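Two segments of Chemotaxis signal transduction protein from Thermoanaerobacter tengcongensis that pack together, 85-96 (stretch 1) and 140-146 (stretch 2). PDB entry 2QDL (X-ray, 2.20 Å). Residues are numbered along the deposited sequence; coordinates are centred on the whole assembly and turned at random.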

# COMPACT_ATOMS: atom_id res chain seq x y z
N ILE A 85 -3.53 -3.91 -6.03
CA ILE A 85 -4.36 -4.95 -5.42
C ILE A 85 -3.53 -5.75 -4.45
O ILE A 85 -2.50 -6.33 -4.80
CB ILE A 85 -5.03 -5.86 -6.46
CG1 ILE A 85 -5.71 -5.04 -7.57
CG2 ILE A 85 -5.98 -6.92 -5.80
CD1 ILE A 85 -6.78 -4.08 -7.12
N VAL A 86 -3.99 -5.76 -3.21
CA VAL A 86 -3.35 -6.52 -2.14
C VAL A 86 -4.39 -7.49 -1.51
O VAL A 86 -5.54 -7.58 -1.95
CB VAL A 86 -2.72 -5.55 -1.06
CG1 VAL A 86 -1.73 -4.56 -1.72
CG2 VAL A 86 -3.81 -4.80 -0.28
N GLU A 87 -3.98 -8.21 -0.48
CA GLU A 87 -4.85 -9.14 0.24
C GLU A 87 -4.67 -8.86 1.72
O GLU A 87 -3.56 -8.81 2.19
CB GLU A 87 -4.49 -10.59 -0.07
CG GLU A 87 -5.34 -11.57 0.68
CD GLU A 87 -4.82 -13.01 0.57
OE1 GLU A 87 -3.83 -13.40 1.26
OE2 GLU A 87 -5.44 -13.75 -0.20
N ILE A 88 -5.77 -8.61 2.40
CA ILE A 88 -5.76 -8.26 3.80
C ILE A 88 -6.78 -9.19 4.44
O ILE A 88 -7.97 -9.20 4.05
CB ILE A 88 -6.16 -6.79 4.05
CG1 ILE A 88 -5.18 -5.83 3.37
CG2 ILE A 88 -6.25 -6.49 5.55
CD1 ILE A 88 -5.63 -4.40 3.46
N LEU A 89 -6.28 -10.01 5.35
CA LEU A 89 -7.04 -11.03 6.06
C LEU A 89 -7.79 -11.92 5.07
O LEU A 89 -8.99 -12.16 5.22
CB LEU A 89 -7.97 -10.36 7.10
CG LEU A 89 -7.29 -9.64 8.27
CD1 LEU A 89 -8.31 -8.91 9.08
CD2 LEU A 89 -6.51 -10.62 9.16
N GLY A 90 -7.07 -12.37 4.04
CA GLY A 90 -7.63 -13.26 3.03
C GLY A 90 -8.65 -12.65 2.09
O GLY A 90 -9.31 -13.37 1.36
N GLN A 91 -8.79 -11.32 2.13
CA GLN A 91 -9.70 -10.57 1.26
C GLN A 91 -8.95 -9.62 0.35
O GLN A 91 -7.95 -9.01 0.77
CB GLN A 91 -10.68 -9.75 2.10
CG GLN A 91 -11.49 -10.60 3.10
CD GLN A 91 -12.38 -11.61 2.38
OE1 GLN A 91 -12.98 -11.29 1.34
NE2 GLN A 91 -12.44 -12.82 2.90
N LYS A 92 -9.42 -9.46 -0.89
CA LYS A 92 -8.84 -8.50 -1.82
C LYS A 92 -9.17 -7.04 -1.45
O LYS A 92 -10.30 -6.71 -1.10
CB LYS A 92 -9.27 -8.78 -3.26
CG LYS A 92 -8.69 -10.05 -3.85
CD LYS A 92 -8.51 -9.95 -5.37
CE LYS A 92 -7.96 -11.26 -5.99
NZ LYS A 92 -6.92 -11.96 -5.14
N ALA A 93 -8.15 -6.18 -1.55
CA ALA A 93 -8.31 -4.75 -1.28
C ALA A 93 -7.47 -3.98 -2.30
O ALA A 93 -6.53 -4.55 -2.89
CB ALA A 93 -7.90 -4.42 0.17
N GLY A 94 -7.84 -2.72 -2.55
CA GLY A 94 -7.13 -1.84 -3.46
C GLY A 94 -6.59 -0.62 -2.73
O GLY A 94 -7.28 -0.03 -1.88
N LEU A 95 -5.35 -0.26 -3.03
CA LEU A 95 -4.72 0.92 -2.45
C LEU A 95 -4.38 1.87 -3.60
O LEU A 95 -3.70 1.47 -4.56
CB LEU A 95 -3.44 0.55 -1.69
CG LEU A 95 -3.43 -0.67 -0.74
CD1 LEU A 95 -2.08 -0.80 -0.09
CD2 LEU A 95 -4.47 -0.54 0.33
N ILE A 96 -4.89 3.10 -3.51
CA ILE A 96 -4.58 4.15 -4.48
C ILE A 96 -3.18 4.66 -4.24
O ILE A 96 -2.77 4.92 -3.10
CB ILE A 96 -5.62 5.32 -4.43
CG1 ILE A 96 -7.02 4.81 -4.77
CG2 ILE A 96 -5.22 6.50 -5.37
CD1 ILE A 96 -8.11 5.76 -4.37
N LYS A 140 2.30 -1.35 6.50
CA LYS A 140 1.70 -2.54 7.08
C LYS A 140 0.25 -2.53 6.66
O LYS A 140 -0.47 -1.56 6.90
CB LYS A 140 1.82 -2.52 8.62
CG LYS A 140 1.09 -3.61 9.35
CD LYS A 140 1.21 -3.50 10.89
CE LYS A 140 2.61 -3.93 11.37
NZ LYS A 140 2.83 -3.82 12.88
N LEU A 141 -0.17 -3.62 6.02
CA LEU A 141 -1.51 -3.72 5.46
C LEU A 141 -2.59 -4.10 6.47
O LEU A 141 -3.76 -3.81 6.25
CB LEU A 141 -1.54 -4.77 4.34
CG LEU A 141 -0.58 -4.57 3.17
CD1 LEU A 141 -0.61 -5.77 2.26
CD2 LEU A 141 -0.83 -3.25 2.43
N HIS A 142 -2.20 -4.78 7.55
CA HIS A 142 -3.15 -5.37 8.50
C HIS A 142 -4.38 -4.50 8.87
O HIS A 142 -5.52 -4.95 8.70
CB HIS A 142 -2.39 -5.78 9.78
CG HIS A 142 -3.17 -6.71 10.66
ND1 HIS A 142 -2.60 -7.36 11.73
CD2 HIS A 142 -4.46 -7.11 10.61
CE1 HIS A 142 -3.52 -8.11 12.31
NE2 HIS A 142 -4.65 -7.98 11.65
N PHE A 143 -4.14 -3.29 9.38
CA PHE A 143 -5.21 -2.46 9.93
C PHE A 143 -5.73 -1.33 9.04
O PHE A 143 -6.46 -0.46 9.52
CB PHE A 143 -4.76 -1.87 11.27
CG PHE A 143 -4.16 -2.90 12.21
CD1 PHE A 143 -4.94 -3.95 12.71
CD2 PHE A 143 -2.82 -2.82 12.57
CE1 PHE A 143 -4.38 -4.91 13.58
CE2 PHE A 143 -2.23 -3.78 13.44
CZ PHE A 143 -3.02 -4.82 13.94
N LEU A 144 -5.36 -1.33 7.76
CA LEU A 144 -5.75 -0.25 6.86
C LEU A 144 -7.27 0.02 6.85
O LEU A 144 -7.69 1.18 6.79
CB LEU A 144 -5.21 -0.44 5.43
CG LEU A 144 -3.70 -0.25 5.26
CD1 LEU A 144 -3.28 -0.65 3.81
CD2 LEU A 144 -3.29 1.19 5.61
N PHE A 145 -8.06 -1.04 7.00
CA PHE A 145 -9.52 -0.95 6.93
C PHE A 145 -10.20 -0.95 8.31
O PHE A 145 -11.42 -0.85 8.38
CB PHE A 145 -10.09 -2.12 6.08
CG PHE A 145 -9.88 -1.93 4.62
CD1 PHE A 145 -10.85 -1.29 3.84
CD2 PHE A 145 -8.69 -2.35 4.01
CE1 PHE A 145 -10.65 -1.09 2.49
CE2 PHE A 145 -8.47 -2.14 2.66
CZ PHE A 145 -9.45 -1.52 1.89
N GLU A 146 -9.42 -1.09 9.38
CA GLU A 146 -9.99 -1.22 10.71
C GLU A 146 -10.36 0.14 11.31
O GLU A 146 -9.49 0.92 11.68
CB GLU A 146 -9.10 -2.03 11.65
CG GLU A 146 -9.94 -2.90 12.62
CD GLU A 146 -9.12 -3.57 13.71
OE1 GLU A 146 -8.19 -4.34 13.37
OE2 GLU A 146 -9.41 -3.34 14.90

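Stretch 1 forms a β-hairpin, with strands 85-88 and 91-96 joined by a type I' turn from Ile88 to Gln91. Paired backbone hydrogen bonds hold it together: Ile88 N to Gln91 O (2.8 Å) and Gln91 N to Ile88 O (3.0 Å) close the turn, and Val86 N to Ala93 O (2.8 Å) and Ala93 N to Val86 O (3.0 Å) continue the ladder. Leu89 and Gly90 occupy the turn with positive phi, a conformation that glycine adopts readily. Stretch 2 runs through two overlapping type I turns, Leu141 to Leu144 and Phe143 to Glu146. The first carries a weak hydrogen bond from Leu144 N to Leu141 O (3.3 Å), the second a firmer one from Glu146 N to Phe143 O (3.0 Å).

No hydrogen bond links the two stretches. Their backbones come closest, by CA position, at Ile88 and His142, whose CA atoms lie 6.1 Å apart, and apolar residues supply most of the 411 Å² buried between them, summed over both sides. Alternation along the strands directs Val86, Ile88, Ala93 and Leu95 toward stretch 2, while Glu87 between the first two points away. The turns of stretch 2 answer with Leu141, Leu144 and Phe145.

Among the aliphatic contacts, Leu141 bridges both strands of the hairpin. Its CD1 lies 3.9 Å from Val86 CB, its CD2 lies 3.7 Å from Leu95 CD1, and its CB is 3.9 Å from Ile88 CG1. Leu144 extends this patch, its CD1 packing 3.7 Å from Leu95 CD2 and, more loosely, 4.4 Å from Ile88 CD1. Such contacts are nondirectional, and their stability comes from close packing and the exclusion of water.

The Phe145 ring meets the hairpin through CD2, CE2 and CZ: CE2 lies 3.4 Å and CZ 3.7 Å from Ala93 CB, and both CE2 and CD2 lie 3.7 Å from Ile88 CD1. The isoleucine methyl sits at the ring edge, near its plane, whereas the alanine methyl approaches obliquely. The small Ala93 side chain thus packs directly against the aromatic ring.

Ile88 also packs against the backbone of the first turn of stretch 2: its CD1 lies 3.4 Å from Leu141 O and its CG2 3.6 Å from His142 O. These are van der Waals contacts between methyl groups and carbonyl oxygens. At the exposed margin, the CA-to-CB bond of Leu89 points sideways and that of His142 away, yet both side chains end nearer the opposing stretch, bringing Leu89 CD2 within 4.1 Å of His142 NE2 in an oblique approach to the imidazole.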